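Local structure of syncytin-1 (Homo sapiens, 5HA6) at residues A[104-107]-A[108-111]. The protein probably drives fusion between cells as an envelope glycoprotein of endogenous retroviral origin, its trimeric fusion subunit forming a helical bundle. The protein carries 1 engineered substitution. Sequence-based numbering, arbitrary orientation.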
loop_
_atom_site.group_PDB
_atom_site.type_symbol
_atom_site.label_atom_id
_atom_site.label_comp_id
_atom_site.label_asym_id
_atom_site.label_seq_id
_atom_site.Cartn_x
_atom_site.Cartn_y
_atom_site.Cartn_z
ATOM N N ARG A 104 14.916 4.228 -5.493
ATOM C CA ARG A 104 15.488 5.553 -5.667
ATOM C C ARG A 104 17.008 5.499 -5.993
ATOM O O ARG A 104 17.512 6.311 -6.824
ATOM C CB ARG A 104 15.176 6.382 -4.409
ATOM C CG ARG A 104 13.654 6.758 -4.359
ATOM C CD ARG A 104 13.294 7.563 -3.142
ATOM N NE ARG A 104 11.919 8.047 -3.260
ATOM C CZ ARG A 104 11.166 8.412 -2.232
ATOM N NH1 ARG A 104 11.642 8.400 -0.984
ATOM N NH2 ARG A 104 9.938 8.826 -2.456
ATOM N N ASP A 105 17.742 4.537 -5.387
ATOM C CA ASP A 105 19.143 4.344 -5.744
ATOM C C ASP A 105 19.279 3.954 -7.195
ATOM O O ASP A 105 20.212 4.364 -7.872
ATOM C CB ASP A 105 19.816 3.236 -4.907
ATOM C CG ASP A 105 19.881 3.562 -3.463
ATOM O OD1 ASP A 105 19.790 4.769 -3.117
ATOM O OD2 ASP A 105 20.065 2.601 -2.681
ATOM N N ARG A 106 18.407 3.056 -7.638
ATOM C CA ARG A 106 18.470 2.600 -9.029
ATOM C C ARG A 106 18.175 3.717 -10.011
ATOM O O ARG A 106 18.857 3.806 -11.063
ATOM C CB ARG A 106 17.507 1.417 -9.227
ATOM C CG ARG A 106 18.003 0.182 -8.497
ATOM C CD ARG A 106 16.978 -0.953 -8.477
ATOM N NE ARG A 106 16.709 -1.380 -9.867
ATOM C CZ ARG A 106 17.493 -2.150 -10.600
ATOM N NH1 ARG A 106 18.593 -2.729 -10.099
ATOM N NH2 ARG A 106 17.139 -2.386 -11.859
ATOM N N ILE A 107 17.177 4.566 -9.691
ATOM C CA ILE A 107 16.969 5.777 -10.470
ATOM C C ILE A 107 18.232 6.634 -10.565
ATOM O O ILE A 107 18.685 7.031 -11.671
ATOM C CB ILE A 107 15.863 6.631 -9.873
ATOM C CG1 ILE A 107 14.544 5.887 -10.014
ATOM C CG2 ILE A 107 15.827 8.026 -10.501
ATOM C CD1 ILE A 107 13.464 6.411 -9.082
ATOM N N GLN A 108 18.809 6.965 -9.436
ATOM C CA GLN A 108 19.996 7.763 -9.422
ATOM C C GLN A 108 21.113 7.073 -10.174
ATOM O O GLN A 108 21.797 7.703 -10.898
ATOM C CB GLN A 108 20.408 8.133 -7.999
ATOM C CG GLN A 108 19.463 9.082 -7.293
ATOM C CD GLN A 108 19.349 10.427 -7.976
ATOM O OE1 GLN A 108 20.322 11.091 -8.220
ATOM N NE2 GLN A 108 18.148 10.800 -8.315
ATOM N N ARG A 109 21.251 5.773 -10.027
ATOM C CA ARG A 109 22.376 5.117 -10.704
ATOM C C ARG A 109 22.218 5.184 -12.219
ATOM O O ARG A 109 23.197 5.409 -12.942
ATOM C CB ARG A 109 22.535 3.651 -10.284
ATOM C CG ARG A 109 23.584 2.886 -11.151
ATOM C CD ARG A 109 23.806 1.432 -10.717
ATOM N NE ARG A 109 22.629 0.585 -10.955
ATOM C CZ ARG A 109 22.580 -0.715 -10.681
ATOM N NH1 ARG A 109 23.632 -1.335 -10.162
ATOM N NH2 ARG A 109 21.477 -1.407 -10.925
ATOM N N ARG A 110 20.987 4.968 -12.723
ATOM C CA ARG A 110 20.786 5.084 -14.179
ATOM C C ARG A 110 21.140 6.475 -14.681
ATOM O O ARG A 110 21.868 6.643 -15.678
ATOM C CB ARG A 110 19.331 4.773 -14.539
ATOM C CG ARG A 110 19.028 3.279 -14.459
ATOM C CD ARG A 110 17.706 2.974 -15.087
ATOM N NE ARG A 110 16.649 3.462 -14.202
ATOM C CZ ARG A 110 16.011 2.706 -13.316
ATOM N NH1 ARG A 110 16.345 1.436 -13.165
ATOM N NH2 ARG A 110 15.084 3.247 -12.539
ATOM N N ALA A 111 20.634 7.485 -13.980
ATOM C CA ALA A 111 21.012 8.858 -14.373
ATOM C C ALA A 111 22.535 9.082 -14.278
ATOM O O ALA A 111 23.173 9.746 -15.118
ATOM C CB ALA A 111 20.290 9.844 -13.499
HETATM O O HOH W 1 16.027 9.026 -6.801
#
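Arg110 folds back over the preceding turn of its helix because its chain, CG beside the backbone N (chi1 -75°), runs extended through chi2 and bends at chi3 (-73°). The turn lays the guanidinium flat over the carbonyl of Arg106, whose O sits above the centre of one face, 3.8 Å from Arg110 CZ. That oxygen also accepts the helical bond from Arg110 N (2.9 Å), so it takes the N-H as a hydrogen bond and merely packs against the face of the guanidinium. With the same bend, Arg110 NH2 passes across Ile107, 3.7 Å from its CG1. Arg106 bends at chi3 as well (62°) and, in one of the two conformers of Arg109, runs alongside that residue, pointing the same way. The guanidinium groups of Arg106 and Arg110 converge on acidic residues of a second subunit, which probably balance their charge: Asp39 of that subunit forms salt bridges with both Arg106 NE and Arg110 NH2, while its Glu35 takes Arg110 NH1. On another side of the helix, a water donates to Arg104 O and accepts from Gln108 NE2 (3.2 Å), bridging one turn beside the direct Gln108 N to Arg104 O bond of 3.0 Å. The example illustrates how side chains one turn apart can present their polar ends together to a neighbouring chain. Within the trimer, helix 93-115 packs against helix 25-71 of its own chain, where Ile107 touches Asn37 and Glu41, Arg110 NE bonds to Asn37 and Arg104 pairs with Asp45; Arg106 and Arg110 reach across to the second subunit, joining the outer helix to two chains.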